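Local coordinates for calcium-binding EF hand family protein (Arabidopsis thaliana, PDB 6YIG) that binds calcium through an N-terminal EH domain and is thought to act as an adaptor in clathrin-linked endocytosis within the TPLATE complex, at residues Phe67-Arg72 with Ala90-Pro95; Glu14-Arg19 with Val34-Gly39; Ala48-Leu53 with Leu71-Val76. All blocks are in the same frame, centred on the assembly; numbering follows the deposited sequence. Where two conformers were deposited one is given.

Contact 1 of 3, residues Phe67-Arg72 with Ala90-Pro95; sequences FYNSLR and AALNTP
Asn-69 of helix 64-78 and Leu-92 of helix 85-93 make the tight part of this contact. The methyl CD2 of Leu-92 sits 3.6 Å from CB of Asn-69 and 3.8 Å from CG of Asn-69, and the two side chains run at a slant to each other. The N-H and O of the amide serve the looser, polar side. CG of Asn-69 is anti to its own carbonyl carbon (chi1 -76°), which lays the amide beside the backbone N, where ND2 reaches a water and OD1 reaches Arg-72. ND2 of Asn-69 donates to this water at 2.9 Å, and the same water donates to O of Leu-92 at 2.7 Å. OD1 of Asn-69 and O of Ala-91 are both acceptors and stay 3.5 Å apart. OD1 instead takes a weak bond from NH1 of Arg-72, one turn on, at an N-H...O angle of 133°. CD of Arg-72 lies loosely, 4.4 Å from O of Ala-91. Arg-72 also makes a cation-pi contact with Phe-13, and Ile-100 touches both Arg-72 and Ala-91. Replacing Asn-69 with an alanine would probably leave the bridging water without its ND2 donor, Arg-72 NH1 without this weak acceptor and CD2 of Leu-92 with less packing. A small apolar patch and one water bridge thus tie helix 85-93 to helix 64-78 without any direct polar bond.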
ATOM      1  N   PHE A  67       5.049   0.161  -2.843  1.00 12.21           N
ATOM      2  CA  PHE A  67       4.103  -0.746  -2.218  1.00 10.39           C
ATOM      3  C   PHE A  67       3.943  -0.429  -0.744  1.00 10.98           C
ATOM      4  O   PHE A  67       2.820  -0.442  -0.223  1.00 10.95           O
ATOM      5  CB  PHE A  67       4.522  -2.201  -2.408  1.00 11.04           C
ATOM      6  CG  PHE A  67       3.523  -3.185  -1.869  1.00 11.88           C
ATOM      7  CD1 PHE A  67       2.297  -3.344  -2.473  1.00 12.63           C
ATOM      8  CD2 PHE A  67       3.799  -3.925  -0.743  1.00 14.28           C
ATOM      9  CE1 PHE A  67       1.363  -4.250  -1.952  1.00 14.09           C
ATOM     10  CE2 PHE A  67       2.875  -4.824  -0.224  1.00 15.91           C
ATOM     11  CZ  PHE A  67       1.672  -4.993  -0.843  1.00 14.29           C
ATOM     12  N   TYR A  68       5.043  -0.130  -0.052  1.00 11.46           N
ATOM     13  CA  TYR A  68       4.900   0.267   1.341  1.00 12.10           C
ATOM     14  C   TYR A  68       4.047   1.524   1.445  1.00 13.02           C
ATOM     15  O   TYR A  68       3.225   1.654   2.361  1.00 13.08           O
ATOM     16  CB  TYR A  68       6.250   0.489   2.002  1.00 12.78           C
ATOM     17  CG  TYR A  68       7.122  -0.715   2.305  1.00 13.49           C
ATOM     18  CD1 TYR A  68       6.880  -1.972   1.770  1.00 13.86           C
ATOM     19  CD2 TYR A  68       8.237  -0.549   3.095  1.00 13.20           C
ATOM     20  CE1 TYR A  68       7.736  -3.023   2.023  1.00 13.92           C
ATOM     21  CE2 TYR A  68       9.089  -1.586   3.362  1.00 15.86           C
ATOM     22  CZ  TYR A  68       8.819  -2.834   2.830  1.00 14.85           C
ATOM     23  OH  TYR A  68       9.708  -3.861   3.131  1.00 18.14           O
ATOM     24  N   ASN A  69       4.220   2.465   0.514  1.00 12.26           N
ATOM     25  CA  ASN A  69       3.370   3.647   0.526  1.00 11.94           C
ATOM     26  C   ASN A  69       1.911   3.291   0.253  1.00 13.11           C
ATOM     27  O   ASN A  69       1.002   3.861   0.870  1.00 12.23           O
ATOM     28  CB  ASN A  69       3.851   4.685  -0.481  1.00 13.48           C
ATOM     29  CG  ASN A  69       5.082   5.437  -0.004  1.00 14.77           C
ATOM     30  OD1 ASN A  69       5.329   5.563   1.191  1.00 17.92           O
ATOM     31  ND2 ASN A  69       5.849   5.945  -0.936  1.00 17.09           N
ATOM     32  N   SER A  70       1.655   2.333  -0.642  0.59 10.13           N
ATOM     33  CA  SER A  70       0.260   1.928  -0.842  0.59 11.20           C
ATOM     34  C   SER A  70      -0.306   1.290   0.420  0.59 12.34           C
ATOM     35  O   SER A  70      -1.494   1.442   0.707  0.59 12.20           O
ATOM     36  CB  SER A  70       0.116   0.979  -2.034  0.59 11.47           C
ATOM     37  OG  SER A  70       0.499  -0.362  -1.743  0.59 12.67           O
ATOM     38  N   LEU A  71       0.519   0.568   1.172  1.00 11.62           N
ATOM     39  CA  LEU A  71       0.081  -0.004   2.448  1.00 11.83           C
ATOM     40  C   LEU A  71      -0.257   1.095   3.452  1.00 11.43           C
ATOM     41  O   LEU A  71      -1.250   0.999   4.191  1.00 12.11           O
ATOM     42  CB  LEU A  71       1.179  -0.918   3.005  1.00 13.01           C
ATOM     43  CG  LEU A  71       1.374  -2.253   2.268  1.00 12.50           C
ATOM     44  CD1 LEU A  71       2.666  -2.918   2.792  1.00 14.68           C
ATOM     45  CD2 LEU A  71       0.178  -3.173   2.368  1.00 13.60           C
ATOM     46  N   ARG A  72       0.565   2.155   3.496  1.00 12.52           N
ATOM     47  CA  ARG A  72       0.299   3.269   4.394  1.00 11.39           C
ATOM     48  C   ARG A  72      -1.007   3.955   4.038  1.00 10.39           C
ATOM     49  O   ARG A  72      -1.792   4.307   4.920  1.00 11.78           O
ATOM     50  CB  ARG A  72       1.450   4.278   4.361  1.00 11.47           C
ATOM     51  CG  ARG A  72       2.740   3.748   4.918  1.00 14.30           C
ATOM     52  CD  ARG A  72       3.888   4.762   4.839  1.00 13.82           C
ATOM     53  NE  ARG A  72       5.082   4.169   5.446  1.00 16.76           N
ATOM     54  CZ  ARG A  72       6.092   3.629   4.764  1.00 16.31           C
ATOM     55  NH1 ARG A  72       6.130   3.655   3.445  1.00 14.50           N
ATOM     56  NH2 ARG A  72       7.083   3.063   5.421  1.00 19.47           N
ATOM     57  N   ALA A  90       1.445  13.815   2.823  1.00 14.51           N
ATOM     58  CA  ALA A  90       2.075  13.498   4.102  1.00 15.37           C
ATOM     59  C   ALA A  90       2.592  12.076   4.097  1.00 13.81           C
ATOM     60  O   ALA A  90       3.689  11.804   4.604  1.00 14.67           O
ATOM     61  CB  ALA A  90       1.094  13.688   5.244  1.00 16.87           C
ATOM     62  N   ALA A  91       1.841  11.149   3.496  1.00 12.73           N
ATOM     63  CA  ALA A  91       2.250   9.744   3.475  1.00 14.50           C
ATOM     64  C   ALA A  91       3.344   9.470   2.444  1.00 15.68           C
ATOM     65  O   ALA A  91       4.133   8.530   2.598  1.00 18.44           O
ATOM     66  CB  ALA A  91       1.046   8.853   3.173  1.00 17.64           C
ATOM     67  N   LEU A  92       3.396  10.241   1.371  1.00 16.43           N
ATOM     68  CA  LEU A  92       4.263   9.950   0.243  1.00 13.01           C
ATOM     69  C   LEU A  92       5.549  10.763   0.244  1.00 16.27           C
ATOM     70  O   LEU A  92       6.550  10.302  -0.312  1.00 16.47           O
ATOM     71  CB  LEU A  92       3.528  10.224  -1.079  1.00 18.70           C
ATOM     72  CG  LEU A  92       2.272   9.394  -1.306  1.00 23.98           C
ATOM     73  CD1 LEU A  92       1.743   9.711  -2.700  1.00 28.55           C
ATOM     74  CD2 LEU A  92       2.520   7.939  -1.146  1.00 26.54           C
ATOM     75  N   ASN A  93       5.568  11.917   0.915  1.00 14.32           N
ATOM     76  CA  ASN A  93       6.672  12.853   0.762  1.00 13.80           C
ATOM     77  C   ASN A  93       7.167  13.467   2.066  1.00 13.69           C
ATOM     78  O   ASN A  93       7.966  14.416   2.008  1.00 18.14           O
ATOM     79  CB  ASN A  93       6.273  13.995  -0.196  1.00 15.00           C
ATOM     80  CG  ASN A  93       6.139  13.541  -1.632  1.00 18.85           C
ATOM     81  OD1 ASN A  93       7.020  12.871  -2.162  1.00 21.62           O
ATOM     82  ND2 ASN A  93       5.047  13.922  -2.278  1.00 20.01           N
ATOM     83  N   THR A  94       6.748  12.981   3.230  1.00 14.24           N
ATOM     84  CA  THR A  94       7.156  13.571   4.499  1.00 15.03           C
ATOM     85  C   THR A  94       7.465  12.467   5.497  1.00 15.11           C
ATOM     86  O   THR A  94       7.061  11.313   5.315  1.00 14.81           O
ATOM     87  CB  THR A  94       6.090  14.510   5.096  1.00 15.26           C
ATOM     88  OG1 THR A  94       5.125  13.725   5.814  1.00 17.04           O
ATOM     89  CG2 THR A  94       5.397  15.347   4.010  1.00 17.33           C
ATOM     90  N   PRO A  95       8.194  12.779   6.571  1.00 15.19           N
ATOM     91  CA  PRO A  95       8.459  11.761   7.596  1.00 16.80           C
ATOM     92  C   PRO A  95       7.238  11.371   8.408  1.00 18.05           C
ATOM     93  O   PRO A  95       7.330  10.443   9.221  1.00 19.01           O
ATOM     94  CB  PRO A  95       9.544  12.417   8.474  1.00 21.90           C
ATOM     95  CG  PRO A  95       9.470  13.871   8.172  1.00 29.56           C
ATOM     96  CD  PRO A  95       8.956  14.021   6.774  1.00 17.59           C
TER
HETATM   97  O   HOH W   1       7.772   7.903   0.105  1.00 17.06           O

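Contact 2 of 3, residues Glu14-Arg19 with Val34-Gly39; sequences EAYFKR and VGFFQG
The ring of Phe-36 points its edge at the face of Tyr-16 in an offset edge-to-face pair. The planes stand at 71° and the ring centroids are 5.5 Å apart. The outermost atom of the Phe-36 ring does the touching. Its CZ lies 3.6 Å from CD1 of Tyr-16 and 3.8 Å from CB of Tyr-16. It therefore meets the base of the tyrosine side chain and the near part of the ring, well back from the hydroxyl. In turn, CD1 of Tyr-16 lies at the edge of the Phe-36 ring, near its plane. The phenylalanine comes in nearly perpendicular to the tyrosine. In Phe-36, CG is anti to the backbone N (chi1 180°), and this extends the ring from helix 30-37 toward helix 12-20. These are the two helices of the calcium-binding EF-hand, and Phe-36 follows the calcium ligand Glu-32 by one turn. The polar end of Tyr-16 is used elsewhere: OH of Tyr-16 is hydrogen-bonded to O of Pro-103 in the C-terminal tail. Phe-67 of helix 64-78 meets Phe-36 edge-to-face, and Leu-107 touches both Tyr-16 and Phe-36. Both rings are buried. The link between the two helices here is apolar and aromatic, with the one side-chain hydroxyl directed to the tail, so it rests on ring fit rather than on hydrogen bonds.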
ATOM      1  N   GLU A  14       7.439  -5.558   5.135  1.00 15.21           N
ATOM      2  CA  GLU A  14       8.166  -6.527   4.324  1.00 18.65           C
ATOM      3  C   GLU A  14       7.392  -7.834   4.185  1.00 16.39           C
ATOM      4  O   GLU A  14       7.379  -8.449   3.109  1.00 16.18           O
ATOM      5  CB  GLU A  14       9.545  -6.782   4.931  1.00 20.73           C
ATOM      6  CG  GLU A  14      10.342  -7.811   4.131  1.00 23.84           C
ATOM      7  CD  GLU A  14      11.770  -7.962   4.605  1.00 41.29           C
ATOM      8  OE1 GLU A  14      12.039  -7.725   5.804  1.00 44.46           O
ATOM      9  OE2 GLU A  14      12.622  -8.335   3.770  1.00 49.76           O
ATOM     10  N   ALA A  15       6.755  -8.296   5.269  1.00 16.01           N
ATOM     11  CA  ALA A  15       6.001  -9.537   5.196  1.00 16.24           C
ATOM     12  C   ALA A  15       4.867  -9.419   4.189  1.00 16.57           C
ATOM     13  O   ALA A  15       4.614 -10.347   3.419  1.00 18.09           O
ATOM     14  CB  ALA A  15       5.459  -9.896   6.577  1.00 18.60           C
ATOM     15  N   TYR A  16       4.182  -8.277   4.175  1.00 15.29           N
ATOM     16  CA  TYR A  16       3.117  -8.072   3.204  1.00 13.72           C
ATOM     17  C   TYR A  16       3.671  -8.018   1.782  1.00 13.47           C
ATOM     18  O   TYR A  16       3.056  -8.532   0.855  1.00 14.60           O
ATOM     19  CB  TYR A  16       2.352  -6.786   3.516  1.00 11.47           C
ATOM     20  CG  TYR A  16       1.308  -6.860   4.600  1.00 12.28           C
ATOM     21  CD1 TYR A  16       0.554  -8.007   4.815  1.00 15.02           C
ATOM     22  CD2 TYR A  16       1.035  -5.763   5.385  1.00 13.77           C
ATOM     23  CE1 TYR A  16      -0.443  -8.055   5.794  1.00 17.90           C
ATOM     24  CE2 TYR A  16       0.060  -5.798   6.381  1.00 13.40           C
ATOM     25  CZ  TYR A  16      -0.685  -6.950   6.577  1.00 15.87           C
ATOM     26  OH  TYR A  16      -1.671  -7.043   7.542  1.00 19.53           O
ATOM     27  N   PHE A  17       4.810  -7.346   1.583  1.00 11.77           N
ATOM     28  CA  PHE A  17       5.435  -7.282   0.262  1.00 12.48           C
ATOM     29  C   PHE A  17       5.749  -8.682  -0.253  1.00 15.85           C
ATOM     30  O   PHE A  17       5.470  -9.009  -1.411  1.00 17.07           O
ATOM     31  CB  PHE A  17       6.696  -6.399   0.381  1.00 13.97           C
ATOM     32  CG  PHE A  17       7.430  -6.115  -0.912  1.00 14.00           C
ATOM     33  CD1 PHE A  17       6.810  -5.499  -1.975  1.00 13.09           C
ATOM     34  CD2 PHE A  17       8.789  -6.360  -0.994  1.00 23.26           C
ATOM     35  CE1 PHE A  17       7.487  -5.211  -3.128  1.00 16.30           C
ATOM     36  CE2 PHE A  17       9.487  -6.069  -2.150  1.00 25.18           C
ATOM     37  CZ  PHE A  17       8.818  -5.497  -3.237  1.00 23.14           C
ATOM     38  N   LYS A  18       6.326  -9.527   0.607  1.00 15.61           N
ATOM     39  CA  LYS A  18       6.649 -10.895   0.210  1.00 17.09           C
ATOM     40  C   LYS A  18       5.389 -11.700  -0.086  1.00 20.54           C
ATOM     41  O   LYS A  18       5.367 -12.486  -1.038  1.00 21.90           O
ATOM     42  CB  LYS A  18       7.479 -11.569   1.308  1.00 22.26           C
ATOM     43  CG  LYS A  18       8.923 -11.084   1.408  1.00 27.41           C
ATOM     44  CD  LYS A  18       9.620 -11.687   2.635  1.00 35.32           C
ATOM     45  N   ARG A  19       4.303 -11.485   0.675  1.00 20.49           N
ATOM     46  CA  ARG A  19       3.069 -12.205   0.384  1.00 18.29           C
ATOM     47  C   ARG A  19       2.434 -11.728  -0.925  1.00 16.04           C
ATOM     48  O   ARG A  19       1.854 -12.520  -1.671  1.00 19.64           O
ATOM     49  CB  ARG A  19       2.047 -12.064   1.515  1.00 23.13           C
ATOM     50  CG  ARG A  19       0.801 -12.992   1.324  1.00 31.55           C
ATOM     51  CD  ARG A  19       1.131 -14.488   1.521  1.00 39.58           C
ATOM     52  NE  ARG A  19       0.039 -15.379   1.110  1.00 48.45           N
ATOM     53  N   VAL A  34      -4.297  -6.140  -7.164  1.00 14.36           N
ATOM     54  CA  VAL A  34      -5.726  -6.402  -7.110  1.00 16.05           C
ATOM     55  C   VAL A  34      -5.989  -7.564  -6.163  1.00 15.78           C
ATOM     56  O   VAL A  34      -6.850  -7.480  -5.287  1.00 16.12           O
ATOM     57  CB  VAL A  34      -6.299  -6.676  -8.511  1.00 16.01           C
ATOM     58  CG1 VAL A  34      -7.705  -7.292  -8.388  1.00 17.06           C
ATOM     59  CG2 VAL A  34      -6.311  -5.414  -9.358  1.00 15.74           C
ATOM     60  N   GLY A  35      -5.201  -8.638  -6.282  1.00 14.59           N
ATOM     61  CA  GLY A  35      -5.480  -9.820  -5.486  1.00 16.70           C
ATOM     62  C   GLY A  35      -5.185  -9.595  -4.021  1.00 16.71           C
ATOM     63  O   GLY A  35      -5.946 -10.026  -3.151  1.00 17.95           O
ATOM     64  N   PHE A  36      -4.071  -8.915  -3.729  1.00 13.90           N
ATOM     65  CA  PHE A  36      -3.662  -8.686  -2.351  1.00 13.16           C
ATOM     66  C   PHE A  36      -4.664  -7.798  -1.628  1.00 15.05           C
ATOM     67  O   PHE A  36      -5.097  -8.105  -0.512  1.00 16.88           O
ATOM     68  CB  PHE A  36      -2.268  -8.068  -2.326  1.00 13.89           C
ATOM     69  CG  PHE A  36      -1.759  -7.784  -0.940  1.00 15.23           C
ATOM     70  CD1 PHE A  36      -1.276  -8.793  -0.149  1.00 19.81           C
ATOM     71  CD2 PHE A  36      -1.793  -6.509  -0.437  1.00 15.24           C
ATOM     72  CE1 PHE A  36      -0.809  -8.519   1.139  1.00 18.80           C
ATOM     73  CE2 PHE A  36      -1.359  -6.245   0.836  1.00 17.83           C
ATOM     74  CZ  PHE A  36      -0.850  -7.244   1.606  1.00 16.62           C
ATOM     75  N   PHE A  37      -5.082  -6.715  -2.260  1.00 16.44           N
ATOM     76  CA  PHE A  37      -5.953  -5.759  -1.577  1.00 16.65           C
ATOM     77  C   PHE A  37      -7.402  -6.173  -1.558  1.00 19.23           C
ATOM     78  O   PHE A  37      -8.215  -5.477  -0.936  1.00 17.53           O
ATOM     79  CB  PHE A  37      -5.757  -4.375  -2.200  1.00 16.89           C
ATOM     80  CG  PHE A  37      -4.418  -3.752  -1.822  1.00 17.84           C
ATOM     81  CD1 PHE A  37      -4.052  -3.643  -0.497  1.00 19.75           C
ATOM     82  CD2 PHE A  37      -3.545  -3.305  -2.785  1.00 26.81           C
ATOM     83  CE1 PHE A  37      -2.810  -3.104  -0.130  1.00 22.09           C
ATOM     84  CE2 PHE A  37      -2.318  -2.742  -2.432  1.00 24.73           C
ATOM     85  CZ  PHE A  37      -1.955  -2.653  -1.109  1.00 21.02           C
ATOM     86  N   GLN A  38      -7.754  -7.305  -2.164  1.00 15.85           N
ATOM     87  CA  GLN A  38      -9.075  -7.866  -1.906  1.00 17.45           C
ATOM     88  C   GLN A  38      -9.242  -8.204  -0.433  1.00 18.74           C
ATOM     89  O   GLN A  38     -10.376  -8.323   0.035  1.00 25.03           O
ATOM     90  CB  GLN A  38      -9.300  -9.076  -2.794  1.00 25.71           C
ATOM     91  CG  GLN A  38      -9.647  -8.683  -4.218  1.00 31.04           C
ATOM     92  CD  GLN A  38     -10.212  -9.825  -5.016  1.00 44.07           C
ATOM     93  OE1 GLN A  38      -9.471 -10.675  -5.515  1.00 50.28           O
ATOM     94  NE2 GLN A  38     -11.544  -9.860  -5.143  1.00 45.17           N
ATOM     95  N   GLY A  39      -8.154  -8.310   0.315  1.00 18.37           N
ATOM     96  CA  GLY A  39      -8.238  -8.502   1.748  1.00 20.20           C
ATOM     97  C   GLY A  39      -8.273  -7.241   2.587  1.00 20.50           C
ATOM     98  O   GLY A  39      -8.232  -7.321   3.824  1.00 17.94           O
TER

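Contact 3 of 3, residues Ala48-Leu53 with Leu71-Val76; sequences AQIWSL and LRLVTV
Ile-50 lies against Leu-73 and Val-74, and this is the heart of the contact between helix 44-54 and helix 64-78. CG1 of Ile-50 is anti to its own carbonyl carbon (chi1 -72°). From there the chain is extended, and this carries CD1 on to the second helix. CG1 of Ile-50 touches CB of Leu-73 at 3.8 Å. CD1 of Ile-50 goes further and meets CG2 of Val-74 at 3.9 Å. The other branch, CG2 of Ile-50, also faces the base of the leucine, 4.1 Å from CB of Leu-73. Ile-50 and Leu-73 run antiparallel alongside each other, so the isoleucine packs mainly along the root of the leucine. Val-74 stands roughly square to Ile-50.

The end of Leu-73 also reaches Leu-53. CG of Leu-73 is anti to its own carbonyl carbon (chi1 -69°), and this carries the methyls toward that residue. CD1 of Leu-73 comes to 4.2 Å from CD1 of Leu-53, one turn after Ile-50. This second point is looser, and Leu-53 is partly exposed. Val-88 of helix 85-93 touches Leu-53, and Ala-91 of that helix touches Leu-73. Phe-37 of helix 30-37 and Pro-103 of the tail touch Val-74.

No hydrogen bond crosses between the segments. The axes of segments 48-53 and 71-76 pass 9.9 Å apart and run nearly antiparallel, with 149° between their directions. Ile-50 and Leu-73 also mark the closest backbone approach, 6.6 Å between their CA atoms. The two helices flank a loop that holds a sodium ion, bound by Asp-55, Ser-57, Ser-59 and Phe-61. This helix-loop-helix is the second EF-hand of the EH domain, paired with the calcium-bound first one.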
ATOM      1  N   ALA A  48      -8.311   1.996  -6.389  1.00 13.04           N
ATOM      2  CA  ALA A  48      -7.848   2.586  -7.639  1.00 12.68           C
ATOM      3  C   ALA A  48      -7.061   3.867  -7.393  1.00 14.52           C
ATOM      4  O   ALA A  48      -6.011   4.090  -8.007  1.00 14.46           O
ATOM      5  CB  ALA A  48      -9.033   2.880  -8.564  1.00 14.85           C
ATOM      6  N   GLN A  49      -7.544   4.720  -6.487  0.54 13.98           N
ATOM      7  CA  GLN A  49      -6.851   5.972  -6.208  0.54 13.48           C
ATOM      8  C   GLN A  49      -5.505   5.710  -5.548  0.54 12.94           C
ATOM      9  O   GLN A  49      -4.520   6.375  -5.870  0.54 12.48           O
ATOM     10  CB  GLN A  49      -7.719   6.878  -5.335  0.54 16.05           C
ATOM     11  CG  GLN A  49      -7.159   8.274  -5.126  0.54 18.72           C
ATOM     12  CD  GLN A  49      -8.174   9.227  -4.473  0.54 18.99           C
ATOM     13  OE1 GLN A  49      -8.073   9.540  -3.292  0.54 21.56           O
ATOM     14  NE2 GLN A  49      -9.140   9.689  -5.248  0.54 24.53           N
ATOM     15  N   ILE A  50      -5.443   4.723  -4.652  1.00 12.31           N
ATOM     16  CA  ILE A  50      -4.183   4.359  -4.008  1.00 12.04           C
ATOM     17  C   ILE A  50      -3.193   3.815  -5.026  1.00 12.58           C
ATOM     18  O   ILE A  50      -2.023   4.201  -5.024  1.00 12.99           O
ATOM     19  CB  ILE A  50      -4.455   3.362  -2.864  1.00 10.84           C
ATOM     20  CG1 ILE A  50      -5.131   4.099  -1.705  1.00 12.43           C
ATOM     21  CG2 ILE A  50      -3.180   2.710  -2.388  1.00 12.08           C
ATOM     22  CD1 ILE A  50      -5.674   3.243  -0.641  1.00 14.03           C
ATOM     23  N   TRP A  51      -3.654   2.959  -5.944  1.00 11.89           N
ATOM     24  CA  TRP A  51      -2.768   2.417  -6.967  1.00 13.54           C
ATOM     25  C   TRP A  51      -2.195   3.542  -7.820  1.00 13.98           C
ATOM     26  O   TRP A  51      -0.987   3.599  -8.068  1.00 15.11           O
ATOM     27  CB  TRP A  51      -3.528   1.397  -7.839  1.00 12.97           C
ATOM     28  CG  TRP A  51      -2.707   0.998  -9.046  1.00 14.87           C
ATOM     29  CD1 TRP A  51      -2.768   1.546 -10.297  1.00 14.66           C
ATOM     30  CD2 TRP A  51      -1.654   0.031  -9.085  1.00 13.93           C
ATOM     31  NE1 TRP A  51      -1.846   0.958 -11.117  1.00 17.56           N
ATOM     32  CE2 TRP A  51      -1.143   0.027 -10.396  1.00 16.78           C
ATOM     33  CE3 TRP A  51      -1.117  -0.854  -8.149  1.00 16.49           C
ATOM     34  CZ2 TRP A  51      -0.116  -0.819 -10.789  1.00 17.66           C
ATOM     35  CZ3 TRP A  51      -0.114  -1.694  -8.547  1.00 15.55           C
ATOM     36  CH2 TRP A  51       0.396  -1.661  -9.846  1.00 16.92           C
ATOM     37  N   SER A  52      -3.070   4.437  -8.298  0.57 13.17           N
ATOM     38  CA  SER A  52      -2.636   5.557  -9.131  0.57 15.83           C
ATOM     39  C   SER A  52      -1.574   6.387  -8.422  0.57 16.67           C
ATOM     40  O   SER A  52      -0.538   6.730  -9.013  0.57 18.88           O
ATOM     41  CB  SER A  52      -3.854   6.413  -9.497  0.57 20.88           C
ATOM     42  OG  SER A  52      -3.503   7.550 -10.270  0.57 25.16           O
ATOM     43  N   LEU A  53      -1.787   6.665  -7.139  1.00 14.88           N
ATOM     44  CA  LEU A  53      -0.872   7.509  -6.389  1.00 13.22           C
ATOM     45  C   LEU A  53       0.448   6.812  -6.122  1.00 14.20           C
ATOM     46  O   LEU A  53       1.480   7.473  -5.942  1.00 17.47           O
ATOM     47  CB  LEU A  53      -1.485   7.887  -5.045  1.00 14.24           C
ATOM     48  CG  LEU A  53      -2.689   8.805  -5.126  1.00 15.54           C
ATOM     49  CD1 LEU A  53      -3.390   8.797  -3.773  1.00 15.46           C
ATOM     50  CD2 LEU A  53      -2.282  10.231  -5.465  1.00 17.62           C
ATOM     51  N   LEU A  71       0.519   0.568   1.172  1.00 11.62           N
ATOM     52  CA  LEU A  71       0.081  -0.004   2.448  1.00 11.83           C
ATOM     53  C   LEU A  71      -0.257   1.095   3.452  1.00 11.43           C
ATOM     54  O   LEU A  71      -1.250   0.999   4.191  1.00 12.11           O
ATOM     55  CB  LEU A  71       1.179  -0.918   3.005  1.00 13.01           C
ATOM     56  CG  LEU A  71       1.374  -2.253   2.268  1.00 12.50           C
ATOM     57  CD1 LEU A  71       2.666  -2.918   2.792  1.00 14.68           C
ATOM     58  CD2 LEU A  71       0.178  -3.173   2.368  1.00 13.60           C
ATOM     59  N   ARG A  72       0.565   2.155   3.496  1.00 12.52           N
ATOM     60  CA  ARG A  72       0.299   3.269   4.394  1.00 11.39           C
ATOM     61  C   ARG A  72      -1.007   3.955   4.038  1.00 10.39           C
ATOM     62  O   ARG A  72      -1.792   4.307   4.920  1.00 11.78           O
ATOM     63  CB  ARG A  72       1.450   4.278   4.361  1.00 11.47           C
ATOM     64  CG  ARG A  72       2.740   3.748   4.918  1.00 14.30           C
ATOM     65  CD  ARG A  72       3.888   4.762   4.839  1.00 13.82           C
ATOM     66  NE  ARG A  72       5.082   4.169   5.446  1.00 16.76           N
ATOM     67  CZ  ARG A  72       6.092   3.629   4.764  1.00 16.31           C
ATOM     68  NH1 ARG A  72       6.130   3.655   3.445  1.00 14.50           N
ATOM     69  NH2 ARG A  72       7.083   3.063   5.421  1.00 19.47           N
ATOM     70  N   LEU A  73      -1.246   4.181   2.752  1.00 10.61           N
ATOM     71  CA  LEU A  73      -2.504   4.795   2.346  1.00 10.81           C
ATOM     72  C   LEU A  73      -3.676   3.894   2.688  1.00 11.14           C
ATOM     73  O   LEU A  73      -4.754   4.395   3.049  1.00 12.37           O
ATOM     74  CB  LEU A  73      -2.455   5.108   0.867  1.00 11.59           C
ATOM     75  CG  LEU A  73      -1.497   6.223   0.479  1.00 11.16           C
ATOM     76  CD1 LEU A  73      -1.363   6.313  -1.038  1.00 16.88           C
ATOM     77  CD2 LEU A  73      -1.916   7.560   1.073  1.00 14.68           C
ATOM     78  N   VAL A  74      -3.512   2.573   2.546  1.00 11.60           N
ATOM     79  CA  VAL A  74      -4.561   1.641   2.956  1.00 11.37           C
ATOM     80  C   VAL A  74      -4.858   1.774   4.448  1.00 11.39           C
ATOM     81  O   VAL A  74      -6.023   1.804   4.858  1.00 13.92           O
ATOM     82  CB  VAL A  74      -4.212   0.196   2.562  1.00 11.23           C
ATOM     83  CG1 VAL A  74      -5.111  -0.798   3.281  1.00 13.20           C
ATOM     84  CG2 VAL A  74      -4.294   0.035   1.058  1.00 14.17           C
ATOM     85  N   THR A  75      -3.835   1.868   5.287  1.00 11.14           N
ATOM     86  CA  THR A  75      -4.096   2.087   6.707  1.00 11.70           C
ATOM     87  C   THR A  75      -4.897   3.357   6.944  1.00 14.19           C
ATOM     88  O   THR A  75      -5.853   3.367   7.734  1.00 15.30           O
ATOM     89  CB  THR A  75      -2.776   2.143   7.473  1.00 12.49           C
ATOM     90  OG1 THR A  75      -2.151   0.875   7.313  1.00 13.13           O
ATOM     91  CG2 THR A  75      -3.001   2.449   8.961  1.00 15.37           C
ATOM     92  N   VAL A  76      -4.503   4.464   6.312  1.00 13.18           N
ATOM     93  CA  VAL A  76      -5.257   5.703   6.497  1.00 15.64           C
ATOM     94  C   VAL A  76      -6.709   5.508   6.077  1.00 15.33           C
ATOM     95  O   VAL A  76      -7.635   5.925   6.782  1.00 15.22           O
ATOM     96  CB  VAL A  76      -4.577   6.854   5.731  1.00 16.06           C
ATOM     97  CG1 VAL A  76      -5.424   8.105   5.797  1.00 17.15           C
ATOM     98  CG2 VAL A  76      -3.180   7.092   6.295  1.00 17.00           C
TER

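How the contacts relate
Contacts 2 and 3 are buried and apolar, while contact 1 is partly buried and includes a water bridge. Contact 2 joins the helices of the first EF-hand through two rings. Contact 3 joins those of the second through branched aliphatic side chains. Contact 1 adds helix 85-93 to the second hand. Contacts 1 and 3 both use helix 64-78, and their segments overlap at Leu-71 and Arg-72, though the touching residues differ; Ala-91 CB meets Leu-73 CD2 at 3.9 Å between them. Contact 2 reaches both others: Phe-37 CE1 packs on Val-74 CG2 at 3.7 Å, and Phe-37 CZ on Ser-70 OG at 3.4 Å. Contacts 1 and 2 lie on opposite sides of the chain's centre.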